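PDB 2IMF: 2-hydroxychromene-2-carboxylate isomerase from Pseudomonas putida, which catalyses the reversible, glutathione-dependent isomerisation of 2-hydroxychromene-2-carboxylate to trans-o-hydroxybenzylidenepyruvate in the bacterial breakdown of naphthalene. Local coordinates for residues 1-10 with 30-39; 77-88 with 113-123. All blocks are in the same frame, centred on the assembly; numbering follows the deposited sequence. Where two conformers were deposited one is given.

In the fold
Interaction 1 comes first along the chain and closes before interaction 2 opens; their centres lie about 18 Å apart. Interaction 1 pairs strands 2-7 and 31-36, the parallel half of the four-stranded mixed sheet, joined through helix 12-28 in a beta-alpha-beta unit; its centre is about 5 Å from the spatial centre of the chain. Interaction 2 lies farther out, where the loop leading into helix 87-92 packs on the end of helix 99-115 and the loop after it. The two meet where the first strand ends: Asp8 bonds to Ser86, and the carbonyl of Phe9 receives the indole N-H of Trp114. Both contribute walls to the substrate pocket, which thus lies where the C-terminal ends of the parallel strands meet the helical part.

Interaction 1: residues 1-10 with 30-39. With TOM (4-(2-methoxyphenyl)-2-oxobut-3-enoic acid), chain F.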
loop_
_atom_site.group_PDB
_atom_site.type_symbol
_atom_site.label_atom_id
_atom_site.label_comp_id
_atom_site.label_asym_id
_atom_site.label_seq_id
_atom_site.Cartn_x
_atom_site.Cartn_y
_atom_site.Cartn_z
ATOM N N MET A 1 26.039 6.754 -4.343
ATOM C CA MET A 1 24.817 6.777 -3.469
ATOM C C MET A 1 24.354 5.371 -3.140
ATOM O O MET A 1 24.300 4.545 -4.051
ATOM C CB MET A 1 23.709 7.475 -4.272
ATOM C CG MET A 1 22.377 7.685 -3.578
ATOM S SD MET A 1 21.255 8.640 -4.648
ATOM C CE MET A 1 22.283 10.041 -5.157
ATOM N N ILE A 2 23.994 5.129 -1.872
ATOM C CA ILE A 2 23.647 3.764 -1.377
ATOM C C ILE A 2 22.230 3.648 -0.843
ATOM O O ILE A 2 21.808 4.425 0.020
ATOM C CB ILE A 2 24.598 3.279 -0.230
ATOM C CG1 ILE A 2 26.043 3.129 -0.733
ATOM C CG2 ILE A 2 24.219 1.940 0.255
ATOM C CD1 ILE A 2 27.115 3.015 0.378
ATOM N N VAL A 3 21.536 2.618 -1.319
ATOM C CA VAL A 3 20.193 2.264 -0.762
ATOM C C VAL A 3 20.257 0.877 -0.143
ATOM O O VAL A 3 20.773 -0.063 -0.779
ATOM C CB VAL A 3 19.162 2.320 -1.880
ATOM C CG1 VAL A 3 17.851 1.660 -1.497
ATOM C CG2 VAL A 3 18.963 3.788 -2.280
ATOM N N ASP A 4 19.787 0.706 1.071
ATOM C CA ASP A 4 19.627 -0.596 1.654
ATOM C C ASP A 4 18.257 -1.165 1.257
ATOM O O ASP A 4 17.242 -0.487 1.423
ATOM C CB ASP A 4 19.770 -0.484 3.164
ATOM C CG ASP A 4 21.181 0.005 3.592
ATOM O OD1 ASP A 4 22.167 -0.140 2.807
ATOM O OD2 ASP A 4 21.293 0.537 4.684
ATOM N N PHE A 5 18.262 -2.379 0.750
ATOM C CA PHE A 5 17.056 -3.073 0.280
ATOM C C PHE A 5 16.855 -4.333 1.024
ATOM O O PHE A 5 17.727 -5.223 1.031
ATOM C CB PHE A 5 17.273 -3.301 -1.201
ATOM C CG PHE A 5 16.190 -4.106 -1.900
ATOM C CD1 PHE A 5 14.813 -3.933 -1.649
ATOM C CD2 PHE A 5 16.581 -4.980 -2.943
ATOM C CE1 PHE A 5 13.843 -4.656 -2.358
ATOM C CE2 PHE A 5 15.597 -5.720 -3.654
ATOM C CZ PHE A 5 14.219 -5.567 -3.302
ATOM N N TYR A 6 15.654 -4.458 1.566
ATOM C CA TYR A 6 15.284 -5.628 2.373
ATOM C C TYR A 6 14.164 -6.357 1.662
ATOM O O TYR A 6 13.150 -5.760 1.310
ATOM C CB TYR A 6 14.771 -5.211 3.746
ATOM C CG TYR A 6 15.833 -4.577 4.569
ATOM C CD1 TYR A 6 16.217 -3.197 4.404
ATOM C CD2 TYR A 6 16.562 -5.355 5.415
ATOM C CE1 TYR A 6 17.225 -2.629 5.172
ATOM C CE2 TYR A 6 17.655 -4.786 6.211
ATOM C CZ TYR A 6 17.908 -3.426 6.031
ATOM O OH TYR A 6 18.993 -2.860 6.767
ATOM N N PHE A 7 14.330 -7.644 1.401
ATOM C CA PHE A 7 13.370 -8.417 0.615
ATOM C C PHE A 7 13.322 -9.848 1.178
ATOM O O PHE A 7 14.230 -10.286 1.914
ATOM C CB PHE A 7 13.757 -8.460 -0.877
ATOM C CG PHE A 7 15.059 -9.190 -1.141
ATOM C CD1 PHE A 7 16.278 -8.559 -0.990
ATOM C CD2 PHE A 7 15.072 -10.519 -1.443
ATOM C CE1 PHE A 7 17.457 -9.249 -1.219
ATOM C CE2 PHE A 7 16.237 -11.216 -1.586
ATOM C CZ PHE A 7 17.439 -10.536 -1.494
ATOM N N ASP A 8 12.264 -10.573 0.795
ATOM C CA ASP A 8 12.103 -12.032 1.022
ATOM C C ASP A 8 11.637 -12.550 -0.344
ATOM O O ASP A 8 10.778 -11.912 -0.972
ATOM C CB ASP A 8 11.054 -12.250 2.134
ATOM C CG ASP A 8 10.833 -13.724 2.505
ATOM O OD1 ASP A 8 10.940 -14.602 1.596
ATOM O OD2 ASP A 8 10.466 -13.988 3.655
ATOM N N PHE A 9 12.233 -13.622 -0.871
ATOM C CA PHE A 9 11.849 -14.082 -2.239
ATOM C C PHE A 9 10.387 -14.551 -2.310
ATOM O O PHE A 9 9.901 -14.689 -3.411
ATOM C CB PHE A 9 12.784 -15.203 -2.739
ATOM C CG PHE A 9 14.168 -14.735 -3.106
ATOM C CD1 PHE A 9 14.352 -13.869 -4.174
ATOM C CD2 PHE A 9 15.250 -15.229 -2.430
ATOM C CE1 PHE A 9 15.664 -13.436 -4.561
ATOM C CE2 PHE A 9 16.589 -14.836 -2.778
ATOM C CZ PHE A 9 16.773 -13.954 -3.827
ATOM N N LEU A 10 9.713 -14.741 -1.182
ATOM C CA LEU A 10 8.247 -15.067 -1.254
ATOM C C LEU A 10 7.412 -13.913 -1.711
ATOM O O LEU A 10 6.259 -14.097 -2.062
ATOM C CB LEU A 10 7.677 -15.591 0.074
ATOM C CG LEU A 10 7.606 -14.609 1.228
ATOM C CD1 LEU A 10 6.367 -13.692 1.136
ATOM C CD2 LEU A 10 7.477 -15.378 2.509
ATOM N N LEU A 30 23.109 3.671 -9.301
ATOM C CA LEU A 30 22.759 3.585 -7.873
ATOM C C LEU A 30 23.378 2.313 -7.282
ATOM O O LEU A 30 23.324 1.264 -7.916
ATOM C CB LEU A 30 21.229 3.555 -7.707
ATOM C CG LEU A 30 20.705 3.282 -6.287
ATOM C CD1 LEU A 30 21.095 4.484 -5.411
ATOM C CD2 LEU A 30 19.199 3.107 -6.313
ATOM N N THR A 31 23.936 2.410 -6.076
ATOM C CA THR A 31 24.484 1.252 -5.357
ATOM C C THR A 31 23.420 0.661 -4.424
ATOM O O THR A 31 22.926 1.370 -3.552
ATOM C CB THR A 31 25.628 1.653 -4.472
ATOM O OG1 THR A 31 26.689 2.171 -5.307
ATOM C CG2 THR A 31 26.181 0.479 -3.668
ATOM N N ILE A 32 23.156 -0.638 -4.549
ATOM C CA ILE A 32 22.142 -1.314 -3.676
ATOM C C ILE A 32 22.852 -2.225 -2.720
ATOM O O ILE A 32 23.640 -3.099 -3.161
ATOM C CB ILE A 32 21.209 -2.212 -4.499
ATOM C CG1 ILE A 32 20.440 -1.399 -5.549
ATOM C CG2 ILE A 32 20.202 -2.947 -3.589
ATOM C CD1 ILE A 32 19.500 -0.389 -4.912
ATOM N N ARG A 33 22.557 -2.105 -1.431
ATOM C CA ARG A 33 22.972 -3.071 -0.452
ATOM C C ARG A 33 21.785 -4.051 -0.207
ATOM O O ARG A 33 20.757 -3.664 0.412
ATOM C CB ARG A 33 23.431 -2.395 0.834
ATOM C CG ARG A 33 23.868 -3.363 1.875
ATOM C CD ARG A 33 24.477 -2.633 3.110
ATOM N NE ARG A 33 24.920 -1.279 2.784
ATOM C CZ ARG A 33 24.816 -0.213 3.589
ATOM N NH1 ARG A 33 24.286 -0.305 4.796
ATOM N NH2 ARG A 33 25.232 0.964 3.177
ATOM N N TYR A 34 21.923 -5.296 -0.658
ATOM C CA TYR A 34 20.824 -6.296 -0.577
ATOM C C TYR A 34 20.794 -7.023 0.749
ATOM O O TYR A 34 21.867 -7.387 1.307
ATOM C CB TYR A 34 21.017 -7.340 -1.644
ATOM C CG TYR A 34 20.862 -6.831 -3.025
ATOM C CD1 TYR A 34 21.984 -6.308 -3.693
ATOM C CD2 TYR A 34 19.629 -6.824 -3.697
ATOM C CE1 TYR A 34 21.888 -5.828 -4.997
ATOM C CE2 TYR A 34 19.543 -6.340 -4.998
ATOM C CZ TYR A 34 20.685 -5.813 -5.627
ATOM O OH TYR A 34 20.588 -5.358 -6.906
ATOM N N ASN A 35 19.595 -7.234 1.292
ATOM C CA ASN A 35 19.425 -7.950 2.508
ATOM C C ASN A 35 18.245 -8.925 2.366
ATOM O O ASN A 35 17.096 -8.507 2.426
ATOM C CB ASN A 35 19.102 -6.959 3.654
ATOM C CG ASN A 35 20.217 -5.902 3.875
ATOM O OD1 ASN A 35 21.227 -6.169 4.534
ATOM N ND2 ASN A 35 20.059 -4.762 3.249
ATOM N N ALA A 36 18.542 -10.223 2.303
ATOM C CA ALA A 36 17.469 -11.253 2.280
ATOM C C ALA A 36 17.076 -11.566 3.702
ATOM O O ALA A 36 17.945 -11.924 4.526
ATOM C CB ALA A 36 17.922 -12.532 1.568
ATOM N N ILE A 37 15.780 -11.403 4.026
ATOM C CA ILE A 37 15.338 -11.596 5.411
ATOM C C ILE A 37 14.055 -12.388 5.481
ATOM O O ILE A 37 13.352 -12.558 4.489
ATOM C CB ILE A 37 15.071 -10.250 6.188
ATOM C CG1 ILE A 37 14.034 -9.383 5.408
ATOM C CG2 ILE A 37 16.374 -9.439 6.237
ATOM C CD1 ILE A 37 13.572 -8.129 6.229
ATOM N N ASP A 38 13.757 -12.878 6.661
ATOM C CA ASP A 38 12.593 -13.735 6.874
ATOM C C ASP A 38 11.357 -12.922 7.217
ATOM O O ASP A 38 11.175 -12.518 8.407
ATOM C CB ASP A 38 12.910 -14.751 7.977
ATOM C CG ASP A 38 11.847 -15.816 8.129
ATOM O OD1 ASP A 38 10.731 -15.713 7.663
ATOM O OD2 ASP A 38 12.099 -16.809 8.871
ATOM N N LEU A 39 10.465 -12.734 6.235
ATOM C CA LEU A 39 9.269 -11.939 6.516
ATOM C C LEU A 39 8.474 -12.491 7.702
ATOM O O LEU A 39 7.920 -11.744 8.497
ATOM C CB LEU A 39 8.359 -11.909 5.290
ATOM C CG LEU A 39 7.031 -11.149 5.485
ATOM C CD1 LEU A 39 7.272 -9.698 5.874
ATOM C CD2 LEU A 39 6.173 -11.297 4.258
HETATM O O8 TOM F . 0.631 -11.885 2.409
HETATM C C9 TOM F . 1.818 -11.855 2.716
HETATM C C10 TOM F . 2.352 -12.368 3.951
HETATM O O11 TOM F . 2.139 -11.655 4.961
HETATM O O10 TOM F . 3.050 -13.403 3.942
HETATM C C8 TOM F . 2.863 -11.189 1.876
HETATM C C7 TOM F . 2.655 -10.568 0.738
HETATM C C1 TOM F . 1.941 -11.173 -0.454
HETATM C C6 TOM F . 1.061 -10.325 -1.096
HETATM C C5 TOM F . 0.336 -10.792 -2.188
HETATM C C4 TOM F . 0.576 -12.097 -2.650
HETATM C C3 TOM F . 1.464 -12.948 -2.026
HETATM C C2 TOM F . 2.160 -12.451 -0.909
HETATM O O2 TOM F . 3.074 -13.187 -0.237
HETATM C C11 TOM F . 3.449 -14.376 -0.937
HETATM O O HOH W 1 9.561 -15.929 5.219
#
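Phe7 and Ala36 fit together as bump and hollow: the aromatic ring lies over the small residue, whose CA sits 4.0 Å from the ring centroid, over its face. Phe7 takes a chi1 of 65°, which places CG between its own backbone N and carbonyl carbon and swings the ring across onto the neighbouring strand. Strands 2-7 and 31-36 run parallel, joined by backbone hydrogen bonds and linked through helix 12-28 in the beta-alpha-beta unit of the thioredoxin-like domain. On the Phe7 side of the sheet the Phe5 ring turns an edge to Tyr34, CD2 to CD2 at 3.6 Å, while Ile32 packs its CG2 against Phe5 CB and Leu30 slots its CD1 beside Val3 CG2. Helix 184-198 covers Val3 and Leu30.

On the other side, the amide of Asn35 lies flat over one face of Tyr6, the planes 13° apart, and Ile37 CD1 fills the flank at Tyr6 CB. Asp4 OD2 pairs chiefly with Arg163; the charge-only contact of OD1 over the Arg33 guanidinium face is doubtful.

Beyond the strands, Asp8 OD2 takes the N-H of Leu39 at 2.9 Å through its anti lone pair, while OD1 accepts from Ser86 OG and closes an Asx turn with Leu10 N. A water donates to Asp8 OD2 and Asp38 OD1, probably easing the repulsion between two carboxylates beside the substrate-pocket residues Leu10 and Leu39.

Interaction 2: residues 77-88 with 113-123; sequences PLVFPANYNSRR and VWGEGIAPDLE. With TOM (4-(2-methoxyphenyl)-2-oxobut-3-enoic acid), chain F.
Trp114 is wedged among Phe80, Pro81 and Tyr84. It drives the edge of its six-membered ring into the face of Phe80, a T-shaped pair with planes at 80°, while Pro81 CD lies over the indole face, 3.5 Å from the six-ring centroid, as a CH-pi contact. Tyr84 meets Trp114 CH2 with its ring edge and presents a face to the methoxy carbon C11 of the bound 4-(2-methoxyphenyl)-2-oxobut-3-enoic acid, Tyr84 CE1 to C11 at 3.3 Å. Phe80 reaches the same ligand with its edge.

Trp114 is held by two bonds: Val79 N to Trp114 O at 2.8 Å, and the indole N-H to Phe9 O. Farther along, other bonds join the two loops. Asp121 OD1 receives Asn83 ND2 and OD2 receives Asn85 ND2, each at 2.9 Å. With Asn83 CG between its backbone N and carbonyl carbon (chi1 65°), the amide meets Asp121 while OD1 closes an Asx turn onto Asn85 N. Pro120 packs its CD on Asn83 O and OD1. Outermost, Arg88 NH1 forms a salt bridge to Glu123 OE2.

Phe80 and the substrate-binding Tyr84 form an aromatic wall of the kappa-class transferase pocket, backed by Trp114, where loop 77-86 packs on the end of helix 99-115.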
loop_
_atom_site.group_PDB
_atom_site.type_symbol
_atom_site.label_atom_id
_atom_site.label_comp_id
_atom_site.label_asym_id
_atom_site.label_seq_id
_atom_site.Cartn_x
_atom_site.Cartn_y
_atom_site.Cartn_z
ATOM N N PRO A 77 6.829 -10.115 -16.862
ATOM C CA PRO A 77 5.831 -11.106 -16.480
ATOM C C PRO A 77 5.759 -11.150 -14.963
ATOM O O PRO A 77 6.731 -10.841 -14.267
ATOM C CB PRO A 77 6.454 -12.436 -16.994
ATOM C CG PRO A 77 7.861 -12.198 -17.064
ATOM C CD PRO A 77 8.039 -10.752 -17.439
ATOM N N LEU A 78 4.657 -11.661 -14.483
ATOM C CA LEU A 78 4.595 -11.967 -13.053
ATOM C C LEU A 78 3.695 -13.152 -12.994
ATOM O O LEU A 78 2.470 -13.124 -13.344
ATOM C CB LEU A 78 4.017 -10.766 -12.258
ATOM C CG LEU A 78 4.108 -10.898 -10.720
ATOM C CD1 LEU A 78 4.160 -9.446 -10.165
ATOM C CD2 LEU A 78 2.989 -11.728 -10.074
ATOM N N VAL A 79 4.254 -14.263 -12.500
ATOM C CA VAL A 79 3.552 -15.545 -12.462
ATOM C C VAL A 79 3.665 -16.132 -11.055
ATOM O O VAL A 79 4.784 -16.265 -10.560
ATOM C CB VAL A 79 4.167 -16.515 -13.467
ATOM C CG1 VAL A 79 3.467 -17.893 -13.395
ATOM C CG2 VAL A 79 4.183 -15.860 -14.860
ATOM N N PHE A 80 2.564 -16.416 -10.356
ATOM C CA PHE A 80 2.581 -16.990 -9.035
ATOM C C PHE A 80 3.204 -18.373 -9.061
ATOM O O PHE A 80 2.787 -19.274 -9.809
ATOM C CB PHE A 80 1.185 -17.074 -8.450
ATOM C CG PHE A 80 0.772 -15.811 -7.728
ATOM C CD1 PHE A 80 0.548 -14.631 -8.429
ATOM C CD2 PHE A 80 0.657 -15.824 -6.359
ATOM C CE1 PHE A 80 0.221 -13.460 -7.753
ATOM C CE2 PHE A 80 0.316 -14.693 -5.672
ATOM C CZ PHE A 80 0.113 -13.493 -6.373
ATOM N N PRO A 81 4.169 -18.584 -8.152
ATOM C CA PRO A 81 4.665 -19.953 -7.952
ATOM C C PRO A 81 3.669 -20.768 -7.125
ATOM O O PRO A 81 2.748 -20.200 -6.536
ATOM C CB PRO A 81 5.960 -19.717 -7.153
ATOM C CG PRO A 81 5.617 -18.548 -6.257
ATOM C CD PRO A 81 4.812 -17.619 -7.222
ATOM N N ALA A 82 3.916 -22.103 -7.025
ATOM C CA ALA A 82 2.958 -22.990 -6.374
ATOM C C ALA A 82 3.000 -22.886 -4.868
ATOM O O ALA A 82 2.079 -23.335 -4.144
ATOM C CB ALA A 82 3.217 -24.406 -6.838
ATOM N N ASN A 83 4.063 -22.301 -4.329
ATOM C CA ASN A 83 4.161 -22.120 -2.919
ATOM C C ASN A 83 5.083 -20.947 -2.583
ATOM O O ASN A 83 5.691 -20.400 -3.520
ATOM C CB ASN A 83 4.645 -23.401 -2.172
ATOM C CG ASN A 83 6.062 -23.809 -2.517
ATOM O OD1 ASN A 83 6.998 -23.038 -2.257
ATOM N ND2 ASN A 83 6.246 -25.022 -3.079
ATOM N N TYR A 84 5.143 -20.606 -1.307
ATOM C CA TYR A 84 5.911 -19.435 -0.818
ATOM C C TYR A 84 7.044 -19.861 0.108
ATOM O O TYR A 84 7.458 -19.105 0.991
ATOM C CB TYR A 84 4.961 -18.491 -0.070
ATOM C CG TYR A 84 3.801 -18.080 -0.890
ATOM C CD1 TYR A 84 3.994 -17.426 -2.082
ATOM C CD2 TYR A 84 2.498 -18.343 -0.491
ATOM C CE1 TYR A 84 2.913 -16.997 -2.854
ATOM C CE2 TYR A 84 1.388 -17.916 -1.258
ATOM C CZ TYR A 84 1.624 -17.288 -2.442
ATOM O OH TYR A 84 0.539 -16.871 -3.181
ATOM N N ASN A 85 7.595 -21.065 -0.136
ATOM C CA ASN A 85 8.644 -21.600 0.725
ATOM C C ASN A 85 10.037 -21.106 0.295
ATOM O O ASN A 85 10.858 -21.836 -0.256
ATOM C CB ASN A 85 8.620 -23.135 0.720
ATOM C CG ASN A 85 7.272 -23.667 1.200
ATOM O OD1 ASN A 85 6.605 -23.026 2.006
ATOM N ND2 ASN A 85 6.837 -24.800 0.647
ATOM N N SER A 86 10.295 -19.857 0.662
ATOM C CA SER A 86 11.453 -19.108 0.207
ATOM C C SER A 86 12.666 -19.251 1.104
ATOM O O SER A 86 13.689 -18.661 0.791
ATOM C CB SER A 86 11.056 -17.627 0.185
ATOM O OG SER A 86 10.556 -17.291 1.486
ATOM N N ARG A 87 12.626 -20.071 2.157
ATOM C CA ARG A 87 13.749 -20.068 3.098
ATOM C C ARG A 87 15.062 -20.457 2.463
ATOM O O ARG A 87 16.080 -19.776 2.675
ATOM C CB ARG A 87 13.454 -21.077 4.202
ATOM C CG ARG A 87 14.618 -21.221 5.224
ATOM C CD ARG A 87 14.344 -22.221 6.401
ATOM N NE ARG A 87 12.959 -22.310 6.856
ATOM C CZ ARG A 87 12.307 -21.413 7.605
ATOM N NH1 ARG A 87 12.897 -20.284 7.996
ATOM N NH2 ARG A 87 11.038 -21.647 7.948
ATOM N N ARG A 88 15.099 -21.524 1.667
ATOM C CA ARG A 88 16.361 -21.983 1.099
ATOM C C ARG A 88 17.002 -20.936 0.204
ATOM O O ARG A 88 18.202 -20.666 0.285
ATOM C CB ARG A 88 16.134 -23.320 0.355
ATOM C CG ARG A 88 17.219 -23.722 -0.661
ATOM C CD ARG A 88 17.302 -25.255 -0.943
ATOM N NE ARG A 88 16.155 -25.804 -1.680
ATOM C CZ ARG A 88 15.659 -27.030 -1.532
ATOM N NH1 ARG A 88 16.188 -27.897 -0.670
ATOM N NH2 ARG A 88 14.611 -27.396 -2.252
ATOM N N VAL A 113 11.397 -17.345 -9.722
ATOM C CA VAL A 113 10.246 -17.601 -8.853
ATOM C C VAL A 113 9.035 -16.764 -9.267
ATOM O O VAL A 113 7.965 -17.316 -9.474
ATOM C CB VAL A 113 10.629 -17.303 -7.355
ATOM C CG1 VAL A 113 9.388 -17.447 -6.434
ATOM C CG2 VAL A 113 11.737 -18.252 -6.876
ATOM N N TRP A 114 9.198 -15.470 -9.535
ATOM C CA TRP A 114 8.057 -14.628 -9.777
ATOM C C TRP A 114 7.938 -14.246 -11.237
ATOM O O TRP A 114 6.852 -13.841 -11.649
ATOM C CB TRP A 114 8.094 -13.391 -8.835
ATOM C CG TRP A 114 7.701 -13.680 -7.536
ATOM C CD1 TRP A 114 8.506 -13.881 -6.444
ATOM C CD2 TRP A 114 6.365 -13.940 -7.106
ATOM N NE1 TRP A 114 7.743 -14.251 -5.346
ATOM C CE2 TRP A 114 6.408 -14.287 -5.750
ATOM C CE3 TRP A 114 5.117 -13.918 -7.759
ATOM C CZ2 TRP A 114 5.251 -14.547 -5.003
ATOM C CZ3 TRP A 114 3.993 -14.149 -7.052
ATOM C CH2 TRP A 114 4.054 -14.485 -5.676
ATOM N N GLY A 115 8.997 -14.317 -12.011
ATOM C CA GLY A 115 8.888 -14.090 -13.458
ATOM C C GLY A 115 8.366 -15.314 -14.165
ATOM O O GLY A 115 7.557 -15.202 -15.113
ATOM N N GLU A 116 8.839 -16.490 -13.769
ATOM C CA GLU A 116 8.416 -17.789 -14.350
ATOM C C GLU A 116 7.509 -18.626 -13.490
ATOM O O GLU A 116 6.959 -19.624 -13.972
ATOM C CB GLU A 116 9.665 -18.595 -14.701
ATOM C CG GLU A 116 10.544 -17.957 -15.738
ATOM C CD GLU A 116 11.650 -18.898 -16.121
ATOM O OE1 GLU A 116 11.353 -19.978 -16.644
ATOM O OE2 GLU A 116 12.817 -18.609 -15.858
ATOM N N GLY A 117 7.319 -18.275 -12.239
ATOM C CA GLY A 117 6.472 -19.083 -11.400
ATOM C C GLY A 117 7.089 -20.395 -10.921
ATOM O O GLY A 117 6.332 -21.329 -10.580
ATOM N N ILE A 118 8.414 -20.463 -10.865
ATOM C CA ILE A 118 9.081 -21.672 -10.383
ATOM C C ILE A 118 9.006 -21.762 -8.845
ATOM O O ILE A 118 9.277 -20.776 -8.160
ATOM C CB ILE A 118 10.539 -21.693 -10.865
ATOM C CG1 ILE A 118 10.579 -21.818 -12.399
ATOM C CG2 ILE A 118 11.231 -22.893 -10.256
ATOM C CD1 ILE A 118 11.999 -21.594 -12.955
ATOM N N ALA A 119 8.597 -22.880 -8.252
ATOM C CA ALA A 119 8.465 -22.962 -6.857
ATOM C C ALA A 119 9.814 -22.693 -6.203
ATOM O O ALA A 119 10.798 -23.324 -6.570
ATOM C CB ALA A 119 7.949 -24.383 -6.466
ATOM N N PRO A 120 9.846 -21.877 -5.149
ATOM C CA PRO A 120 11.144 -21.520 -4.595
ATOM C C PRO A 120 11.842 -22.659 -3.825
ATOM O O PRO A 120 13.057 -22.599 -3.607
ATOM C CB PRO A 120 10.811 -20.327 -3.670
ATOM C CG PRO A 120 9.345 -20.516 -3.295
ATOM C CD PRO A 120 8.733 -21.121 -4.520
ATOM N N ASP A 121 11.076 -23.706 -3.473
ATOM C CA ASP A 121 11.633 -24.884 -2.867
ATOM C C ASP A 121 11.838 -26.025 -3.843
ATOM O O ASP A 121 12.181 -27.160 -3.386
ATOM C CB ASP A 121 10.790 -25.307 -1.649
ATOM C CG ASP A 121 9.403 -25.797 -2.026
ATOM O OD1 ASP A 121 9.029 -25.688 -3.223
ATOM O OD2 ASP A 121 8.686 -26.258 -1.061
ATOM N N LEU A 122 11.761 -25.749 -5.167
ATOM C CA LEU A 122 12.096 -26.779 -6.141
ATOM C C LEU A 122 13.472 -27.367 -5.829
ATOM O O LEU A 122 14.481 -26.626 -5.735
ATOM C CB LEU A 122 12.028 -26.136 -7.538
ATOM C CG LEU A 122 12.498 -27.081 -8.651
ATOM C CD1 LEU A 122 11.522 -28.267 -8.837
ATOM C CD2 LEU A 122 12.666 -26.322 -9.955
ATOM N N GLU A 123 13.614 -28.701 -5.787
ATOM C CA GLU A 123 14.840 -29.304 -5.315
ATOM C C GLU A 123 16.017 -29.018 -6.254
ATOM O O GLU A 123 17.161 -28.864 -5.797
ATOM C CB GLU A 123 14.632 -30.817 -5.182
ATOM C CG GLU A 123 13.991 -31.174 -3.834
ATOM C CD GLU A 123 15.042 -31.447 -2.743
ATOM O OE1 GLU A 123 15.595 -32.572 -2.712
ATOM O OE2 GLU A 123 15.338 -30.529 -1.932
HETATM O O8 TOM F . 0.631 -11.885 2.409
HETATM C C9 TOM F . 1.818 -11.855 2.716
HETATM C C10 TOM F . 2.352 -12.368 3.951
HETATM O O11 TOM F . 2.139 -11.655 4.961
HETATM O O10 TOM F . 3.050 -13.403 3.942
HETATM C C8 TOM F . 2.863 -11.189 1.876
HETATM C C7 TOM F . 2.655 -10.568 0.738
HETATM C C1 TOM F . 1.941 -11.173 -0.454
HETATM C C6 TOM F . 1.061 -10.325 -1.096
HETATM C C5 TOM F . 0.336 -10.792 -2.188
HETATM C C4 TOM F . 0.576 -12.097 -2.650
HETATM C C3 TOM F . 1.464 -12.948 -2.026
HETATM C C2 TOM F . 2.160 -12.451 -0.909
HETATM O O2 TOM F . 3.074 -13.187 -0.237
HETATM C C11 TOM F . 3.449 -14.376 -0.937
HETATM O O HOH W 2 3.642 -21.354 -11.225
HETATM O O HOH W 3 5.519 -23.398 -9.050
HETATM O O HOH W 4 13.500 -21.374 -1.158
HETATM O O HOH W 5 14.975 -24.663 -3.812
#